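Local coordinates for uncharacterized protein (Clostridium leptum, PDB 4PW1) that is of unknown function but folds into a nine-stranded antiparallel beta sheet surrounded by alpha-helices and pairs with a second copy of itself, at residues B[27-32]-B[78-83]; B[65-70]-B[86-91]; B[117-122]-B[218-223]; B[130-135]-B[172-177]. All blocks are in the same frame, centred on the assembly; numbering follows the deposited sequence.

The four contacts are spread around one antiparallel sheet. Contacts 1 and 2 both use strand 80-89, near its start and its end, and their centres are about 21 Å apart. Contact 3 ties a loop to the hairpin at 218-223. It touches contact 1 (Leu28 CD1 to Tyr223 CE2, 3.6 Å) and contact 4 (Ile222 CG2 to Leu132 CD2, 4.1 Å). Contact 4 is nested in the chain loop that contact 3 closes. Contacts 2 and 4 lie on opposite sides of the chain's centre, their centres about 29 Å apart. With the function unknown, no contact can be assigned to an active site. A glycerol, probably from crystallisation, lies about 4 Å from the Leu70 side chain.

Contact 1 (B[27-32]-B[78-83]); sequences NLYPWN and QDLRFL
A type VIa beta turn with a cis proline packs here against the first residues of sheet strand 80-89. The peptide bond before Pro30 is cis, and Trp31 N closes the turn on Leu28 O at 2.8 Å. The Tyr29 ring, whose OH bonds to Asp103, receives Pro30 CB over the centre of one face, 3.6 Å above its plane. Pro30 points to the strand. Its CG lies 3.9 Å from Phe82 CE1, while its O sits in the plane of the Phe82 ring, at the edge. The main meeting is between Trp31 and Phe82. Both side chains have CG beside the backbone N, and they run antiparallel alongside each other. Phe82 CD1 comes over one face of the indole, toward the rim, 3.5 Å from Trp31 CZ3. The six-membered rings meet obliquely, their planes at 51°. Leu83 O meets the indole edge, 3.7 Å from Trp31 CH2. Leu80 CD2 fills in beside Pro30 CB at 4.4 Å. Tyr109 and Tyr34 extend this buried cluster: Tyr109 meets Trp31 edge-to-face, and Tyr34 meets Phe82 edge-to-face. Asn27 and Leu28 form an antiparallel ladder with a strand of the second subunit. The whole is a cis-proline type VI turn packed on the face of an antiparallel sheet.

Contact 2 (B[65-70]-B[86-91]); sequences EELYPL and MALTEK
The flat groups stand beside this contact, which is aliphatic helix-on-sheet packing. The short helix 64-67 and the residues after it lie against the end of strand 80-89. The Tyr68 ring belongs to the other side of its segment, where it touches Val47 and Ser48 of helix 44-58 and its OH bonds to Glu44. The Glu90 carboxylate turns the anti lone pair of OE1 to Lys91 N, 3.1 Å away, within its own segment. Leu67 and Leu88 cross at about a right angle, and their CD2 methyls meet at 3.7 Å. Leu70 crosses Leu88 obliquely and sets its CD1 3.8 Å from the same Leu88 CD2. That one methyl touches both leucines. All three leucines have CG beside the backbone N. Trp62 touches both Leu67 and Leu88, and Val54 of helix 44-58 also packs on Leu88. Leu70 is exposed, and a glycerol, probably from crystallisation, lies near its side chain. Selenomethionine Met86 runs out with CG anti to the backbone N, chi1 180°, then bends at chi3 (66°). This brings its SE 4.0 Å from Leu70 CB and 3.4 Å from Leu70 O.

Contact 3 (B[117-122]-B[218-223]); sequences EREATA and YDNHIY
A type I' beta turn, Tyr218 to His221, links strands 214-218 and 221-227 in a tight hairpin, and its Asn220 plugs into the loop that leads to helix 122-141. The tight part is the Asn220 amide. Asn220 CG is anti to its backbone N (chi1 -156°), which carries the amide to residues 117-120. Both ends are gripped. OD1 accepts from Ala120 N at 2.9 Å, on a lone pair in the carbonyl plane, with a nearly straight N-H...O angle of 161°. ND2 donates twice, to Arg118 O at 3.0 Å and to Glu117 OE2 at 3.0 Å. Both acceptors are tilted out of the amide plane, so these bonds are more bent. Glu117 and Asn220 meet tip to tip with their planes 86° apart, and ND2 comes from above the carboxylate. Three bonds thus fix the rotation of the amide. Ala120 CB lies beside OD1, and Met125 of the following helix packs on both residues; Thr121 N-caps that helix.

The other side is looser and wet. Glu117 and His221 do not bond directly; the nearest pair is OE2 to NE2 at 3.7 Å. A water bridges them instead, donating to Glu117 OE1 and lying in the His221 ring plane at NE2. A second water sits over one face of that ring. His221 ND1 donates to Asp219 O in a bent bond, out of the ring plane, which needs a proton on ND1. The second water donates to Asn220 O at 2.8 Å and to Glu117 OE2 at 2.5 Å.

Contact 4 (B[130-135]-B[172-177]); sequences GKLQED and NAFYMF
Helix N-capping is the core of this contact, where helix 122-141 meets the start of helix 173-190. The axes of segments 130-135 and 173-177 run at 69° and approach to 10.2 Å. Asp135 and Asn172 lie alongside each other head to tail, carboxylate and amide stacked with their planes 22° apart. Asn172 has CG anti to the backbone N, and Asp135 has CG beside its own backbone N. Each side chain reaches backbone of the other segment. Asn172 ND2 donates to Asp135 O at 2.9 Å, on a lone pair in the carbonyl plane. Ala173 N donates to Asp135 OD2 at 2.8 Å, almost straight at 173°, from above the carboxylate plane. Asn172 itself is the N-cap. Its OD1 takes Tyr175 N at 3.0 Å and, weakly, Phe174 N. The first amides of the helix are therefore satisfied by two side chains.

Lys131, one turn before Asp135, offers NZ to the syn lone pairs of both carboxylate oxygens in the modelled conformer. Its charge and the helix start probably keep the buried Asp135 ionised.

The edge of the Phe174 ring meets Leu132 O and Asp135 CB of the first helix; Asn172 OD1, of its own segment, also lies near the ring plane. Leu132 crosses Phe174 at about a right angle, with CD1 4.1 Å from CE2 and 4.3 Å from Ala173 CB. Phe245 of the sheet meets Phe174 edge-to-face, and Tyr238 touches Leu132 and Ala173. Within the second segment, Asn172 CG rests 3.6 Å above one face of the Tyr175 ring, toward its rim.

Contact 1 (B[27-32]-B[78-83])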
# COMPACT_ATOMS: atom_id res chain seq x y z
N ASN B 27 -2.07 -0.52 -3.00
CA ASN B 27 -2.73 -0.25 -4.25
C ASN B 27 -1.78 0.53 -5.15
O ASN B 27 -1.30 1.60 -4.77
CB ASN B 27 -3.95 0.64 -4.06
CG ASN B 27 -5.06 -0.04 -3.31
OD1 ASN B 27 -5.31 -1.22 -3.46
ND2 ASN B 27 -5.71 0.70 -2.45
N LEU B 28 -1.55 0.03 -6.34
CA LEU B 28 -0.76 0.77 -7.34
C LEU B 28 -1.64 1.69 -8.16
O LEU B 28 -2.83 1.39 -8.39
CB LEU B 28 -0.05 -0.23 -8.24
CG LEU B 28 0.86 -1.22 -7.52
CD1 LEU B 28 1.54 -2.11 -8.56
CD2 LEU B 28 1.86 -0.51 -6.64
N TYR B 29 -1.09 2.82 -8.54
CA TYR B 29 -1.78 3.80 -9.36
C TYR B 29 -2.33 3.07 -10.60
O TYR B 29 -1.64 2.23 -11.19
CB TYR B 29 -0.84 4.96 -9.73
CG TYR B 29 -1.50 5.93 -10.72
CD1 TYR B 29 -2.30 7.00 -10.26
CD2 TYR B 29 -1.35 5.73 -12.10
CE1 TYR B 29 -2.91 7.87 -11.15
CE2 TYR B 29 -1.96 6.60 -12.99
CZ TYR B 29 -2.72 7.65 -12.53
OH TYR B 29 -3.36 8.43 -13.43
N PRO B 30 -3.60 3.33 -10.96
CA PRO B 30 -4.55 4.28 -10.42
C PRO B 30 -5.64 3.62 -9.55
O PRO B 30 -6.69 4.23 -9.32
CB PRO B 30 -5.19 4.86 -11.69
CG PRO B 30 -5.30 3.66 -12.58
CD PRO B 30 -4.07 2.80 -12.25
N TRP B 31 -5.38 2.42 -9.04
CA TRP B 31 -6.36 1.71 -8.22
C TRP B 31 -6.65 2.44 -6.93
O TRP B 31 -7.71 2.23 -6.35
CB TRP B 31 -5.97 0.25 -8.01
CG TRP B 31 -5.95 -0.47 -9.33
CD1 TRP B 31 -4.87 -0.67 -10.13
CD2 TRP B 31 -7.07 -0.95 -10.05
NE1 TRP B 31 -5.26 -1.33 -11.27
CE2 TRP B 31 -6.61 -1.50 -11.25
CE3 TRP B 31 -8.44 -0.98 -9.78
CZ2 TRP B 31 -7.46 -2.04 -12.19
CZ3 TRP B 31 -9.28 -1.57 -10.71
CH2 TRP B 31 -8.78 -2.08 -11.89
N ASN B 32 -5.79 3.35 -6.51
CA ASN B 32 -6.08 4.20 -5.37
C ASN B 32 -7.26 5.14 -5.66
O ASN B 32 -7.86 5.67 -4.73
CB ASN B 32 -4.86 5.03 -4.96
CG ASN B 32 -4.29 5.81 -6.15
OD1 ASN B 32 -4.05 5.24 -7.22
ND2 ASN B 32 -4.09 7.09 -5.97
N GLN B 78 -13.34 10.80 -13.07
CA GLN B 78 -11.98 11.30 -13.04
C GLN B 78 -11.19 11.10 -14.36
O GLN B 78 -10.01 11.39 -14.40
CB GLN B 78 -11.24 10.63 -11.89
CG GLN B 78 -11.86 10.96 -10.54
CD GLN B 78 -11.16 10.23 -9.41
OE1 GLN B 78 -11.69 9.28 -8.83
NE2 GLN B 78 -9.93 10.64 -9.12
N ASP B 79 -11.84 10.66 -15.43
CA ASP B 79 -11.19 10.34 -16.72
C ASP B 79 -10.26 9.13 -16.61
O ASP B 79 -9.08 9.16 -16.99
CB ASP B 79 -10.50 11.55 -17.36
CG ASP B 79 -10.53 11.51 -18.90
OD1 ASP B 79 -11.24 10.67 -19.54
OD2 ASP B 79 -9.83 12.36 -19.48
N LEU B 80 -10.81 8.05 -16.08
CA LEU B 80 -10.10 6.79 -15.92
C LEU B 80 -11.01 5.75 -16.46
O LEU B 80 -12.24 5.87 -16.36
CB LEU B 80 -9.82 6.52 -14.42
CG LEU B 80 -8.98 7.59 -13.72
CD1 LEU B 80 -8.96 7.38 -12.21
CD2 LEU B 80 -7.57 7.58 -14.25
N ARG B 81 -10.43 4.70 -17.01
CA ARG B 81 -11.15 3.51 -17.37
C ARG B 81 -10.48 2.30 -16.70
O ARG B 81 -9.27 2.11 -16.82
CB ARG B 81 -11.13 3.39 -18.90
CG ARG B 81 -12.05 4.46 -19.52
CD ARG B 81 -11.60 4.89 -20.87
NE ARG B 81 -12.57 5.78 -21.51
CZ ARG B 81 -12.62 7.10 -21.35
NH1 ARG B 81 -11.82 7.74 -20.49
NH2 ARG B 81 -13.56 7.77 -21.99
N PHE B 82 -11.27 1.50 -15.99
CA PHE B 82 -10.79 0.36 -15.27
C PHE B 82 -11.38 -0.92 -15.80
O PHE B 82 -12.60 -1.04 -15.95
CB PHE B 82 -11.20 0.44 -13.81
CG PHE B 82 -10.63 1.58 -13.04
CD1 PHE B 82 -9.42 1.47 -12.38
CD2 PHE B 82 -11.34 2.78 -12.90
CE1 PHE B 82 -8.94 2.50 -11.63
CE2 PHE B 82 -10.86 3.80 -12.12
CZ PHE B 82 -9.65 3.67 -11.50
N LEU B 83 -10.52 -1.92 -15.97
CA LEU B 83 -10.94 -3.32 -16.14
C LEU B 83 -10.46 -4.09 -14.94
O LEU B 83 -9.25 -4.31 -14.77
CB LEU B 83 -10.29 -3.87 -17.38
CG LEU B 83 -10.64 -5.30 -17.71
CD1 LEU B 83 -12.08 -5.38 -18.17
CD2 LEU B 83 -9.70 -5.81 -18.79

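Contact 2 (B[65-70]-B[86-91])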
# COMPACT_ATOMS: atom_id res chain seq x y z
N GLU B 65 -12.89 -12.78 -30.67
CA GLU B 65 -14.21 -13.34 -30.49
C GLU B 65 -14.40 -13.87 -29.08
O GLU B 65 -15.45 -13.67 -28.48
CB GLU B 65 -14.48 -14.44 -31.52
CG GLU B 65 -15.84 -15.07 -31.28
CD GLU B 65 -16.36 -16.00 -32.38
OE1 GLU B 65 -15.64 -16.28 -33.35
OE2 GLU B 65 -17.52 -16.47 -32.22
N GLU B 66 -13.39 -14.50 -28.51
CA GLU B 66 -13.48 -14.96 -27.10
C GLU B 66 -13.32 -13.82 -26.07
O GLU B 66 -13.99 -13.79 -25.05
CB GLU B 66 -12.41 -16.02 -26.82
CG GLU B 66 -12.40 -17.19 -27.79
CD GLU B 66 -11.20 -18.17 -27.69
OE1 GLU B 66 -10.02 -17.81 -27.86
OE2 GLU B 66 -11.47 -19.35 -27.47
N LEU B 67 -12.45 -12.85 -26.33
CA LEU B 67 -12.20 -11.78 -25.34
C LEU B 67 -13.23 -10.65 -25.35
O LEU B 67 -13.55 -10.12 -24.30
CB LEU B 67 -10.82 -11.17 -25.56
CG LEU B 67 -9.68 -12.16 -25.32
CD1 LEU B 67 -8.36 -11.48 -25.63
CD2 LEU B 67 -9.73 -12.70 -23.87
N TYR B 68 -13.72 -10.25 -26.53
CA TYR B 68 -14.59 -9.05 -26.64
C TYR B 68 -15.77 -9.09 -25.69
O TYR B 68 -15.98 -8.15 -24.95
CB TYR B 68 -15.06 -8.83 -28.09
CG TYR B 68 -14.18 -7.87 -28.86
CD1 TYR B 68 -12.80 -8.05 -28.93
CD2 TYR B 68 -14.74 -6.81 -29.53
CE1 TYR B 68 -11.99 -7.19 -29.62
CE2 TYR B 68 -13.95 -5.94 -30.27
CZ TYR B 68 -12.59 -6.14 -30.32
OH TYR B 68 -11.82 -5.26 -31.00
N PRO B 69 -16.49 -10.22 -25.62
CA PRO B 69 -17.58 -10.26 -24.67
C PRO B 69 -17.19 -10.13 -23.21
O PRO B 69 -18.04 -9.82 -22.40
CB PRO B 69 -18.21 -11.64 -24.90
CG PRO B 69 -17.77 -12.06 -26.28
CD PRO B 69 -16.41 -11.45 -26.44
N LEU B 70 -15.93 -10.34 -22.86
CA LEU B 70 -15.51 -10.33 -21.46
C LEU B 70 -14.82 -9.02 -21.06
O LEU B 70 -14.67 -8.72 -19.89
CB LEU B 70 -14.55 -11.48 -21.19
CG LEU B 70 -15.07 -12.88 -21.53
CD1 LEU B 70 -13.99 -13.90 -21.26
CD2 LEU B 70 -16.30 -13.19 -20.71
N MSE B 86 -10.88 -9.27 -14.62
CA MSE B 86 -11.43 -10.08 -15.67
C MSE B 86 -10.84 -11.49 -15.58
O MSE B 86 -9.61 -11.66 -15.60
CB MSE B 86 -11.16 -9.47 -17.06
CG MSE B 86 -11.74 -10.32 -18.14
SE MSE B 86 -11.39 -9.50 -19.88
CE MSE B 86 -9.48 -9.60 -20.06
N ALA B 87 -11.72 -12.49 -15.51
CA ALA B 87 -11.35 -13.88 -15.31
C ALA B 87 -11.19 -14.56 -16.63
O ALA B 87 -12.10 -14.52 -17.44
CB ALA B 87 -12.40 -14.64 -14.45
N LEU B 88 -10.03 -15.14 -16.90
CA LEU B 88 -9.81 -15.91 -18.14
C LEU B 88 -9.27 -17.30 -17.78
O LEU B 88 -8.51 -17.44 -16.82
CB LEU B 88 -8.76 -15.23 -19.03
CG LEU B 88 -9.08 -13.84 -19.53
CD1 LEU B 88 -7.91 -13.33 -20.35
CD2 LEU B 88 -10.33 -13.83 -20.41
N THR B 89 -9.59 -18.29 -18.60
CA THR B 89 -9.05 -19.62 -18.48
C THR B 89 -8.30 -19.97 -19.77
O THR B 89 -8.87 -19.94 -20.82
CB THR B 89 -10.16 -20.64 -18.19
OG1 THR B 89 -10.76 -20.30 -16.94
CG2 THR B 89 -9.60 -22.04 -18.05
N GLU B 90 -7.01 -20.25 -19.67
CA GLU B 90 -6.20 -20.72 -20.81
C GLU B 90 -6.71 -22.06 -21.33
O GLU B 90 -7.42 -22.78 -20.61
CB GLU B 90 -4.72 -20.93 -20.42
CG GLU B 90 -3.72 -19.83 -20.78
CD GLU B 90 -3.48 -19.69 -22.27
OE1 GLU B 90 -3.98 -20.51 -23.05
OE2 GLU B 90 -2.80 -18.73 -22.65
N LYS B 91 -6.31 -22.44 -22.55
CA LYS B 91 -6.78 -23.68 -23.15
C LYS B 91 -6.35 -24.89 -22.29
O LYS B 91 -7.03 -25.90 -22.29
CB LYS B 91 -6.33 -23.81 -24.63

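Contact 3 (B[117-122]-B[218-223])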
# COMPACT_ATOMS: atom_id res chain seq x y z
N GLU B 117 -0.96 -20.21 -9.29
CA GLU B 117 0.47 -20.42 -9.24
C GLU B 117 0.91 -20.79 -7.81
O GLU B 117 0.29 -20.42 -6.81
CB GLU B 117 1.25 -19.22 -9.78
CG GLU B 117 1.24 -18.03 -8.90
CD GLU B 117 2.13 -16.90 -9.41
OE1 GLU B 117 2.73 -16.97 -10.52
OE2 GLU B 117 2.22 -15.91 -8.66
N ARG B 118 1.96 -21.57 -7.70
CA ARG B 118 2.40 -21.91 -6.34
C ARG B 118 3.09 -20.73 -5.65
O ARG B 118 3.62 -19.81 -6.29
CB ARG B 118 3.31 -23.13 -6.32
CG ARG B 118 4.58 -22.93 -7.05
CD ARG B 118 5.42 -24.19 -6.98
NE ARG B 118 6.65 -23.90 -7.68
CZ ARG B 118 7.73 -23.41 -7.13
NH1 ARG B 118 7.79 -23.18 -5.80
NH2 ARG B 118 8.77 -23.15 -7.91
N GLU B 119 3.10 -20.80 -4.34
CA GLU B 119 3.74 -19.80 -3.53
C GLU B 119 5.24 -20.01 -3.56
O GLU B 119 5.74 -21.10 -3.29
CB GLU B 119 3.20 -19.92 -2.11
CG GLU B 119 3.70 -18.86 -1.15
CD GLU B 119 3.07 -19.01 0.22
OE1 GLU B 119 1.83 -19.01 0.30
OE2 GLU B 119 3.83 -19.14 1.21
N ALA B 120 5.97 -18.98 -3.93
CA ALA B 120 7.44 -19.05 -3.91
C ALA B 120 7.94 -19.16 -2.48
O ALA B 120 7.39 -18.51 -1.61
CB ALA B 120 8.02 -17.79 -4.52
N THR B 121 8.96 -19.94 -2.25
CA THR B 121 9.61 -20.00 -0.92
C THR B 121 10.48 -18.75 -0.73
O THR B 121 10.76 -18.01 -1.69
CB THR B 121 10.52 -21.23 -0.81
OG1 THR B 121 11.50 -21.17 -1.85
CG2 THR B 121 9.73 -22.53 -0.96
N ALA B 122 10.91 -18.53 0.50
CA ALA B 122 11.85 -17.44 0.83
C ALA B 122 13.12 -17.50 -0.05
O ALA B 122 13.56 -16.48 -0.59
CB ALA B 122 12.21 -17.51 2.31
N TYR B 218 5.17 -8.55 -2.30
CA TYR B 218 3.76 -8.46 -1.96
C TYR B 218 3.00 -9.47 -2.80
O TYR B 218 3.16 -9.52 -4.01
CB TYR B 218 3.27 -7.06 -2.33
CG TYR B 218 1.82 -6.77 -2.01
CD1 TYR B 218 1.37 -6.68 -0.67
CD2 TYR B 218 0.91 -6.51 -3.03
CE1 TYR B 218 0.04 -6.33 -0.37
CE2 TYR B 218 -0.41 -6.20 -2.74
CZ TYR B 218 -0.83 -6.11 -1.41
OH TYR B 218 -2.11 -5.75 -1.13
N ASP B 219 2.14 -10.24 -2.14
CA ASP B 219 1.19 -11.09 -2.84
C ASP B 219 1.87 -12.07 -3.86
O ASP B 219 1.39 -12.25 -4.98
CB ASP B 219 0.18 -10.19 -3.54
CG ASP B 219 -1.02 -10.94 -4.04
OD1 ASP B 219 -1.39 -11.95 -3.41
OD2 ASP B 219 -1.56 -10.53 -5.07
N ASN B 220 2.96 -12.68 -3.43
CA ASN B 220 3.72 -13.66 -4.20
C ASN B 220 4.47 -13.06 -5.41
O ASN B 220 4.98 -13.80 -6.23
CB ASN B 220 2.83 -14.85 -4.65
CG ASN B 220 3.64 -16.13 -4.93
OD1 ASN B 220 4.54 -16.47 -4.17
ND2 ASN B 220 3.36 -16.81 -6.04
N HIS B 221 4.57 -11.74 -5.47
CA HIS B 221 5.34 -11.06 -6.48
C HIS B 221 6.39 -10.19 -5.90
O HIS B 221 6.33 -9.80 -4.72
CB HIS B 221 4.41 -10.22 -7.35
CG HIS B 221 3.48 -11.04 -8.14
ND1 HIS B 221 2.24 -11.40 -7.68
CD2 HIS B 221 3.63 -11.65 -9.34
CE1 HIS B 221 1.65 -12.17 -8.57
NE2 HIS B 221 2.48 -12.34 -9.59
N ILE B 222 7.37 -9.87 -6.73
CA ILE B 222 8.30 -8.79 -6.41
C ILE B 222 7.87 -7.54 -7.17
O ILE B 222 7.64 -7.57 -8.41
CB ILE B 222 9.73 -9.15 -6.75
CG1 ILE B 222 10.15 -10.35 -5.90
CG2 ILE B 222 10.70 -7.96 -6.53
CD1 ILE B 222 11.53 -10.89 -6.27
N TYR B 223 7.77 -6.44 -6.43
CA TYR B 223 7.47 -5.11 -7.01
C TYR B 223 8.77 -4.36 -7.17
O TYR B 223 9.42 -4.00 -6.20
CB TYR B 223 6.50 -4.33 -6.12
CG TYR B 223 5.05 -4.77 -6.22
CD1 TYR B 223 4.71 -6.04 -6.58
CD2 TYR B 223 4.03 -3.92 -5.85
CE1 TYR B 223 3.38 -6.44 -6.66
CE2 TYR B 223 2.71 -4.32 -5.92
CZ TYR B 223 2.40 -5.57 -6.35
OH TYR B 223 1.11 -5.98 -6.38
O HOH W 1 2.14 -14.24 -11.51
O HOH W 2 4.55 -15.03 -8.73

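Contact 4 (B[130-135]-B[172-177])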
# COMPACT_ATOMS: atom_id res chain seq x y z
N GLY B 130 17.92 -11.78 -6.91
CA GLY B 130 19.25 -11.87 -7.53
C GLY B 130 19.22 -11.85 -9.06
O GLY B 130 19.97 -11.13 -9.70
N LYS B 131 18.35 -12.64 -9.67
CA LYS B 131 18.26 -12.67 -11.13
C LYS B 131 17.85 -11.27 -11.65
O LYS B 131 18.43 -10.74 -12.63
CB LYS B 131 17.29 -13.78 -11.58
CG LYS B 131 17.10 -13.96 -13.10
CD LYS B 131 18.39 -14.33 -13.86
CE LYS B 131 18.11 -14.77 -15.30
NZ LYS B 131 17.08 -13.91 -15.99
N LEU B 132 16.89 -10.66 -10.98
CA LEU B 132 16.39 -9.35 -11.36
C LEU B 132 17.48 -8.31 -11.32
O LEU B 132 17.64 -7.53 -12.27
CB LEU B 132 15.24 -8.99 -10.42
CG LEU B 132 14.09 -8.15 -10.91
CD1 LEU B 132 13.62 -8.52 -12.30
CD2 LEU B 132 12.99 -8.27 -9.88
N GLN B 133 18.28 -8.33 -10.26
CA GLN B 133 19.42 -7.43 -10.16
C GLN B 133 20.41 -7.61 -11.30
O GLN B 133 20.91 -6.64 -11.86
CB GLN B 133 20.13 -7.63 -8.81
CG GLN B 133 21.29 -6.69 -8.49
CD GLN B 133 20.85 -5.23 -8.29
OE1 GLN B 133 19.73 -4.94 -7.86
NE2 GLN B 133 21.74 -4.30 -8.62
N GLU B 134 20.71 -8.86 -11.62
CA GLU B 134 21.62 -9.22 -12.70
C GLU B 134 21.05 -8.74 -14.04
O GLU B 134 21.75 -8.17 -14.85
CB GLU B 134 21.89 -10.75 -12.71
CG GLU B 134 22.84 -11.24 -11.61
CD GLU B 134 22.77 -12.76 -11.35
OE1 GLU B 134 22.02 -13.49 -12.04
OE2 GLU B 134 23.49 -13.22 -10.44
N ASP B 135 19.76 -9.00 -14.27
CA ASP B 135 19.12 -8.59 -15.53
C ASP B 135 19.18 -7.06 -15.66
O ASP B 135 19.41 -6.52 -16.77
CB ASP B 135 17.64 -9.03 -15.58
CG ASP B 135 17.45 -10.52 -15.89
OD1 ASP B 135 18.42 -11.25 -16.05
OD2 ASP B 135 16.29 -10.95 -15.96
N ASN B 172 16.43 -12.19 -20.25
CA ASN B 172 16.48 -10.93 -19.48
C ASN B 172 15.07 -10.35 -19.29
O ASN B 172 14.38 -10.03 -20.26
CB ASN B 172 17.41 -9.93 -20.17
CG ASN B 172 17.61 -8.65 -19.39
OD1 ASN B 172 16.66 -7.89 -19.19
ND2 ASN B 172 18.83 -8.40 -18.93
N ALA B 173 14.61 -10.23 -18.04
CA ALA B 173 13.22 -9.82 -17.81
C ALA B 173 12.91 -8.42 -18.38
O ALA B 173 11.77 -8.15 -18.83
CB ALA B 173 12.89 -9.87 -16.31
N PHE B 174 13.91 -7.53 -18.36
CA PHE B 174 13.72 -6.15 -18.80
C PHE B 174 13.61 -6.15 -20.31
O PHE B 174 12.66 -5.61 -20.83
CB PHE B 174 14.82 -5.22 -18.28
CG PHE B 174 14.80 -5.06 -16.79
CD1 PHE B 174 13.95 -4.15 -16.20
CD2 PHE B 174 15.57 -5.87 -15.97
CE1 PHE B 174 13.89 -4.01 -14.84
CE2 PHE B 174 15.51 -5.75 -14.59
CZ PHE B 174 14.65 -4.82 -14.01
N TYR B 175 14.54 -6.83 -20.99
CA TYR B 175 14.48 -6.93 -22.45
C TYR B 175 13.16 -7.54 -22.91
O TYR B 175 12.56 -7.05 -23.88
CB TYR B 175 15.64 -7.74 -23.01
CG TYR B 175 17.02 -7.16 -22.85
CD1 TYR B 175 17.22 -5.77 -22.69
CD2 TYR B 175 18.15 -7.97 -22.94
CE1 TYR B 175 18.50 -5.24 -22.59
CE2 TYR B 175 19.44 -7.45 -22.84
CZ TYR B 175 19.62 -6.08 -22.67
OH TYR B 175 20.90 -5.56 -22.54
N MSE B 176 12.70 -8.59 -22.24
CA MSE B 176 11.49 -9.28 -22.68
C MSE B 176 10.29 -8.38 -22.51
O MSE B 176 9.40 -8.31 -23.40
CB MSE B 176 11.20 -10.54 -21.88
CG MSE B 176 12.23 -11.61 -22.22
SE MSE B 176 11.79 -13.29 -21.26
CE MSE B 176 11.57 -12.85 -19.32
N PHE B 177 10.24 -7.69 -21.38
CA PHE B 177 9.09 -6.82 -21.11
C PHE B 177 9.08 -5.63 -22.08
O PHE B 177 8.06 -5.31 -22.66
CB PHE B 177 9.11 -6.33 -19.68
CG PHE B 177 8.00 -5.36 -19.37
CD1 PHE B 177 6.69 -5.80 -19.27
CD2 PHE B 177 8.27 -4.02 -19.22
CE1 PHE B 177 5.67 -4.90 -19.01
CE2 PHE B 177 7.27 -3.11 -18.95
CZ PHE B 177 5.97 -3.57 -18.84